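Local atomic coordinates of acyl-CoA synthetase (AMP-forming)/AMP-acid ligase II-like protein (Dyadobacter fermentans, PDB entry 4GS5), a protein that probably activates carboxylic acids by ATP-dependent adenylation, perhaps medium-chain fatty acids destined for attachment to CoA. Residues 28-33 with 41-46; 263-268 with 318-323. One frame throughout, in Å; residues are numbered along the deposited sequence.

The two contacts illustrate how chemistry follows position. Interaction 1 is mostly buried and joins helix 22-36 to the first strand of the hairpin formed by strands 40-46 and 52-58; rings and a leucine methyl fill its inner side, with a lysine at the margin. Interaction 2 joins helix 262-276 to the weakly bonded turn at 318-319 and the segment that follows. It is more superficial, with one aliphatic touch and two exposed arginines. Neither contact has a direct hydrogen bond between its segments. Interactions 1 and 2 share no element and lie on opposite sides of the chain's centre; the centres of interactions 1 and 2 are about 50 Å apart.

Interaction 1 of 2, residues 28-33 with 41-46; sequences YDFMEK and FVLHTS. With EDO (1,2-ethanediol), chain U.
F30 and F41 meet at the inner side of this contact, where CE1 of F30 lies 3.9 Å from CD1 of F41. The two side chains cross at about a right angle, and their ring planes lie obliquely, at 45° to each other. The same CE1 of F30 also lies 4.0 Å from CD2 of L43, bringing two strand residues against one corner of the F30 ring. Helix 90-102 continues this apolar layer, with V97 and M100 touching F30 and L93 touching L43. The strand is the first half of the hairpin that, in adenylate-forming enzymes, carries the Ser/Thr/Gly-rich phosphate-binding loop; the packing described here sits at the end of the strand remote from that loop. F41 also meets the ring of W34, and an alanine here would probably open a gap between helix and strand, leaving F30 and W34 without their shared aromatic neighbour.

Toward solvent the contact opens out and turns polar. K33 leaves the helix with CG anti to its backbone N (chi1 -172°) and then runs extended past F41, its CD 3.9 Å from CD1 of that ring. Besides a direct bond to the carbonyl of E40, the lysine's NZ donates to O1 of a 1,2-ethanediol at 2.9 Å. The diol, probably a remnant of the crystallisation liquor, links K33 to V42, whose backbone N donates to the same O1, also at 2.9 Å and with an N-H...O angle of 155°.

Interaction 2 of 2, residues 263-268 with 318-323; sequences DQIDQR and SRVSTY
R319 reaches across from the weakly bonded turn at 318-319 to the carbonyl of R268 on helix 262-276. Its CB points toward that helix, and chi2 and chi3 near 180° keep the chain straight as far as NE, so CB and CG serve mainly to span the gap. Contact between the segments begins at CD, which lies 3.4 Å from R268 O. NE comes closer, 3.2 Å from R268 O, and also packs 3.9 Å from CB of R268. Poor angular geometry rules out a hydrogen bond from NE to the carbonyl. CZ follows at 3.8 Å from R268 O, and the R319 side chain also touches A271 and V272, one turn further along the partner helix. At the tip, NH2 of R319 stands 5.0 Å from NH1 of R268.

The apolar share of the contact is small. CD1 of I265 meets CG1 of V320 at 4.2 Å, the side chains crossing at about a right angle. I265 is buried and also packs on C284 of strand 282-289, while V320 is partly exposed, in a region consistent with the small C-terminal domain of this family. Just beyond V320 the chain bends through an ST turn, with S321 OG accepting from Y323 N.

A carbonyl oxygen close to a guanidinium should still attract it electrostatically, while the neighbouring like charges would tend to hold the two tips apart. Both arginines are exposed and touch crystal neighbours, which is consistent with a surface contact held by few specific bonds, and the observed pose may owe something to the lattice.

Interaction 1 of 2, residues 28-33 with 41-46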
loop_
_atom_site.group_PDB
_atom_site.type_symbol
_atom_site.label_atom_id
_atom_site.label_comp_id
_atom_site.label_asym_id
_atom_site.label_seq_id
_atom_site.Cartn_x
_atom_site.Cartn_y
_atom_site.Cartn_z
ATOM N N TYR A 28 16.493 -0.792 23.158
ATOM C CA TYR A 28 17.271 0.031 24.069
ATOM C C TYR A 28 18.474 0.649 23.346
ATOM O O TYR A 28 18.727 1.851 23.467
ATOM C CB TYR A 28 17.700 -0.791 25.276
ATOM C CG TYR A 28 18.568 -0.034 26.252
ATOM C CD1 TYR A 28 18.007 0.748 27.265
ATOM C CD2 TYR A 28 19.950 -0.092 26.157
ATOM C CE1 TYR A 28 18.811 1.441 28.158
ATOM C CE2 TYR A 28 20.760 0.592 27.045
ATOM C CZ TYR A 28 20.188 1.352 28.042
ATOM O OH TYR A 28 21.012 2.027 28.912
ATOM N N ASP A 29 19.188 -0.166 22.574
ATOM C CA ASP A 29 20.349 0.304 21.813
ATOM C C ASP A 29 20.008 1.413 20.825
ATOM O O ASP A 29 20.702 2.436 20.739
ATOM C CB ASP A 29 21.031 -0.858 21.078
ATOM C CG ASP A 29 21.741 -1.810 22.027
ATOM O OD1 ASP A 29 21.849 -1.469 23.224
ATOM O OD2 ASP A 29 22.195 -2.887 21.575
ATOM N N PHE A 30 18.937 1.210 20.066
ATOM C CA PHE A 30 18.499 2.246 19.165
ATOM C C PHE A 30 18.176 3.518 19.936
ATOM O O PHE A 30 18.625 4.603 19.569
ATOM C CB PHE A 30 17.271 1.818 18.353
ATOM C CG PHE A 30 16.703 2.927 17.532
ATOM C CD1 PHE A 30 17.217 3.208 16.280
ATOM C CD2 PHE A 30 15.676 3.713 18.023
ATOM C CE1 PHE A 30 16.701 4.243 15.520
ATOM C CE2 PHE A 30 15.169 4.751 17.285
ATOM C CZ PHE A 30 15.676 5.016 16.028
HETATM N N MSE A 31 17.397 3.390 21.006
HETATM C CA MSE A 31 17.012 4.570 21.779
HETATM C C MSE A 31 18.215 5.315 22.353
HETATM O O MSE A 31 18.296 6.549 22.270
HETATM C CB MSE A 31 16.029 4.193 22.879
HETATM C CG MSE A 31 14.704 3.733 22.318
HETATM SE SE MSE A 31 13.568 2.970 23.675
HETATM C CE MSE A 31 12.896 4.629 24.455
ATOM N N GLU A 32 19.151 4.562 22.929
ATOM C CA GLU A 32 20.361 5.169 23.453
ATOM C C GLU A 32 21.032 5.968 22.341
ATOM O O GLU A 32 21.445 7.105 22.554
ATOM C CB GLU A 32 21.294 4.099 24.010
ATOM C CG GLU A 32 20.839 3.548 25.359
ATOM C CD GLU A 32 21.188 4.469 26.531
ATOM O OE1 GLU A 32 22.362 4.445 26.977
ATOM O OE2 GLU A 32 20.292 5.210 27.006
ATOM N N LYS A 33 21.111 5.390 21.144
ATOM C CA LYS A 33 21.740 6.091 20.027
ATOM C C LYS A 33 20.954 7.343 19.609
ATOM O O LYS A 33 21.544 8.401 19.354
ATOM C CB LYS A 33 21.968 5.160 18.826
ATOM C CG LYS A 33 22.799 5.818 17.728
ATOM C CD LYS A 33 23.012 4.937 16.502
ATOM C CE LYS A 33 23.798 5.717 15.442
ATOM N NZ LYS A 33 23.937 5.008 14.139
ATOM N N PHE A 41 21.284 6.845 10.838
ATOM C CA PHE A 41 20.999 5.527 11.380
ATOM C C PHE A 41 20.946 4.497 10.271
ATOM O O PHE A 41 20.381 4.739 9.206
ATOM C CB PHE A 41 19.665 5.522 12.139
ATOM C CG PHE A 41 19.593 6.553 13.224
ATOM C CD1 PHE A 41 19.876 6.219 14.538
ATOM C CD2 PHE A 41 19.261 7.867 12.927
ATOM C CE1 PHE A 41 19.831 7.176 15.540
ATOM C CE2 PHE A 41 19.219 8.829 13.925
ATOM C CZ PHE A 41 19.505 8.482 15.232
ATOM N N VAL A 42 21.549 3.347 10.542
ATOM C CA VAL A 42 21.448 2.186 9.674
ATOM C C VAL A 42 20.407 1.242 10.262
ATOM O O VAL A 42 20.675 0.570 11.260
ATOM C CB VAL A 42 22.807 1.440 9.565
ATOM C CG1 VAL A 42 22.669 0.245 8.647
ATOM C CG2 VAL A 42 23.893 2.382 9.057
ATOM N N LEU A 43 19.217 1.212 9.660
ATOM C CA LEU A 43 18.170 0.292 10.079
ATOM C C LEU A 43 18.007 -0.831 9.031
ATOM O O LEU A 43 18.801 -0.934 8.093
ATOM C CB LEU A 43 16.856 1.037 10.295
ATOM C CG LEU A 43 16.998 2.391 11.001
ATOM C CD1 LEU A 43 15.634 2.931 11.423
ATOM C CD2 LEU A 43 17.943 2.301 12.200
ATOM N N HIS A 44 16.994 -1.676 9.193
ATOM C CA HIS A 44 16.819 -2.833 8.306
ATOM C C HIS A 44 15.427 -2.914 7.702
ATOM O O HIS A 44 14.447 -2.501 8.317
ATOM C CB HIS A 44 17.087 -4.142 9.053
ATOM C CG HIS A 44 18.523 -4.362 9.406
ATOM N ND1 HIS A 44 19.025 -4.114 10.665
ATOM C CD2 HIS A 44 19.563 -4.815 8.669
ATOM C CE1 HIS A 44 20.312 -4.403 10.687
ATOM N NE2 HIS A 44 20.665 -4.831 9.487
ATOM N N THR A 45 15.343 -3.465 6.497
ATOM C CA THR A 45 14.059 -3.725 5.850
ATOM C C THR A 45 14.189 -5.048 5.077
ATOM O O THR A 45 15.269 -5.629 5.029
ATOM C CB THR A 45 13.636 -2.551 4.914
ATOM O OG1 THR A 45 12.298 -2.754 4.440
ATOM C CG2 THR A 45 14.571 -2.428 3.727
ATOM N N SER A 46 13.099 -5.540 4.500
ATOM C CA SER A 46 13.166 -6.752 3.679
ATOM C C SER A 46 13.531 -6.393 2.235
ATOM O O SER A 46 12.967 -5.462 1.680
ATOM C CB SER A 46 11.825 -7.489 3.700
ATOM O OG SER A 46 11.616 -8.150 4.937
HETATM C C1 EDO U . 21.311 2.641 14.150
HETATM O O1 EDO U . 22.440 2.743 13.261
HETATM C C2 EDO U . 21.319 1.275 14.822
HETATM O O2 EDO U . 20.712 1.345 16.105
#

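Interaction 2 of 2, residues 263-268 with 318-323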
loop_
_atom_site.group_PDB
_atom_site.type_symbol
_atom_site.label_atom_id
_atom_site.label_comp_id
_atom_site.label_asym_id
_atom_site.label_seq_id
_atom_site.Cartn_x
_atom_site.Cartn_y
_atom_site.Cartn_z
ATOM N N ASP A 263 -6.258 -5.649 -18.160
ATOM C CA ASP A 263 -6.285 -7.055 -17.769
ATOM C C ASP A 263 -7.688 -7.483 -17.335
ATOM O O ASP A 263 -8.047 -8.651 -17.454
ATOM C CB ASP A 263 -5.209 -7.398 -16.717
ATOM C CG ASP A 263 -5.567 -6.935 -15.310
ATOM O OD1 ASP A 263 -5.640 -7.790 -14.398
ATOM O OD2 ASP A 263 -5.747 -5.715 -15.099
ATOM N N GLN A 264 -8.490 -6.534 -16.861
ATOM C CA GLN A 264 -9.872 -6.859 -16.490
ATOM C C GLN A 264 -10.722 -7.098 -17.722
ATOM O O GLN A 264 -11.516 -8.037 -17.769
ATOM C CB GLN A 264 -10.495 -5.766 -15.622
ATOM C CG GLN A 264 -9.901 -5.698 -14.232
ATOM C CD GLN A 264 -10.583 -4.665 -13.357
ATOM O OE1 GLN A 264 -11.534 -3.996 -13.779
ATOM N NE2 GLN A 264 -10.096 -4.527 -12.124
ATOM N N ILE A 265 -10.575 -6.243 -18.721
ATOM C CA ILE A 265 -11.326 -6.460 -19.949
ATOM C C ILE A 265 -10.840 -7.753 -20.617
ATOM O O ILE A 265 -11.640 -8.506 -21.183
ATOM C CB ILE A 265 -11.308 -5.224 -20.902
ATOM C CG1 ILE A 265 -12.343 -5.407 -22.004
ATOM C CG2 ILE A 265 -9.935 -4.968 -21.489
ATOM C CD1 ILE A 265 -13.766 -5.319 -21.475
ATOM N N ASP A 266 -9.538 -8.036 -20.499
ATOM C CA ASP A 266 -8.975 -9.272 -21.045
ATOM C C ASP A 266 -9.651 -10.500 -20.427
ATOM O O ASP A 266 -9.981 -11.453 -21.139
ATOM C CB ASP A 266 -7.466 -9.345 -20.807
ATOM C CG ASP A 266 -6.661 -8.749 -21.946
ATOM O OD1 ASP A 266 -7.259 -8.397 -22.984
ATOM O OD2 ASP A 266 -5.420 -8.649 -21.813
ATOM N N GLN A 267 -9.858 -10.476 -19.107
ATOM C CA GLN A 267 -10.479 -11.609 -18.411
ATOM C C GLN A 267 -11.900 -11.823 -18.912
ATOM O O GLN A 267 -12.338 -12.952 -19.088
ATOM C CB GLN A 267 -10.496 -11.417 -16.882
ATOM C CG GLN A 267 -9.117 -11.239 -16.237
ATOM C CD GLN A 267 -9.187 -11.057 -14.719
ATOM O OE1 GLN A 267 -10.274 -10.983 -14.136
ATOM N NE2 GLN A 267 -8.021 -10.989 -14.074
ATOM N N ARG A 268 -12.617 -10.729 -19.133
ATOM C CA ARG A 268 -13.974 -10.790 -19.684
ATOM C C ARG A 268 -14.035 -11.362 -21.101
ATOM O O ARG A 268 -14.918 -12.158 -21.424
ATOM C CB ARG A 268 -14.635 -9.409 -19.635
ATOM C CG ARG A 268 -15.098 -9.048 -18.242
ATOM C CD ARG A 268 -15.522 -7.594 -18.105
ATOM N NE ARG A 268 -15.672 -7.234 -16.695
ATOM C CZ ARG A 268 -16.736 -7.533 -15.959
ATOM N NH1 ARG A 268 -17.754 -8.193 -16.500
ATOM N NH2 ARG A 268 -16.783 -7.175 -14.680
ATOM N N SER A 318 -22.254 -8.662 -26.511
ATOM C CA SER A 318 -23.386 -9.005 -25.649
ATOM C C SER A 318 -23.002 -9.088 -24.175
ATOM O O SER A 318 -23.870 -9.143 -23.296
ATOM C CB SER A 318 -23.999 -10.340 -26.079
ATOM O OG SER A 318 -24.620 -10.233 -27.348
ATOM N N ARG A 319 -21.698 -9.114 -23.915
ATOM C CA ARG A 319 -21.178 -9.313 -22.565
ATOM C C ARG A 319 -20.674 -8.018 -21.914
ATOM O O ARG A 319 -20.472 -7.964 -20.694
ATOM C CB ARG A 319 -20.056 -10.355 -22.598
ATOM C CG ARG A 319 -19.607 -10.828 -21.225
ATOM C CD ARG A 319 -18.328 -11.656 -21.300
ATOM N NE ARG A 319 -17.719 -11.836 -19.984
ATOM C CZ ARG A 319 -17.945 -12.881 -19.193
ATOM N NH1 ARG A 319 -18.768 -13.852 -19.589
ATOM N NH2 ARG A 319 -17.344 -12.957 -18.010
ATOM N N VAL A 320 -20.452 -6.982 -22.726
ATOM C CA VAL A 320 -19.905 -5.723 -22.218
ATOM C C VAL A 320 -20.628 -4.536 -22.843
ATOM O O VAL A 320 -21.217 -4.654 -23.907
ATOM C CB VAL A 320 -18.390 -5.580 -22.510
ATOM C CG1 VAL A 320 -17.616 -6.830 -22.066
ATOM C CG2 VAL A 320 -18.157 -5.285 -23.984
ATOM N N SER A 321 -20.589 -3.399 -22.159
ATOM C CA SER A 321 -21.104 -2.158 -22.709
ATOM C C SER A 321 -20.389 -1.781 -24.008
ATOM O O SER A 321 -19.204 -2.075 -24.200
ATOM C CB SER A 321 -20.941 -1.021 -21.691
ATOM O OG SER A 321 -21.164 0.223 -22.331
ATOM N N THR A 322 -21.107 -1.107 -24.895
ATOM C CA THR A 322 -20.481 -0.587 -26.102
ATOM C C THR A 322 -19.256 0.262 -25.747
ATOM O O THR A 322 -18.283 0.300 -26.501
ATOM C CB THR A 322 -21.492 0.217 -26.976
ATOM O OG1 THR A 322 -20.835 0.699 -28.150
ATOM C CG2 THR A 322 -22.072 1.403 -26.200
ATOM N N TYR A 323 -19.288 0.934 -24.599
ATOM C CA TYR A 323 -18.165 1.787 -24.224
ATOM C C TYR A 323 -16.901 0.988 -23.854
ATOM O O TYR A 323 -15.793 1.540 -23.891
ATOM C CB TYR A 323 -18.543 2.727 -23.074
ATOM C CG TYR A 323 -19.647 3.691 -23.422
ATOM C CD1 TYR A 323 -19.399 4.797 -24.226
ATOM C CD2 TYR A 323 -20.947 3.483 -22.970
ATOM C CE1 TYR A 323 -20.417 5.678 -24.555
ATOM C CE2 TYR A 323 -21.966 4.361 -23.291
ATOM C CZ TYR A 323 -21.698 5.455 -24.078
ATOM O OH TYR A 323 -22.713 6.336 -24.410
#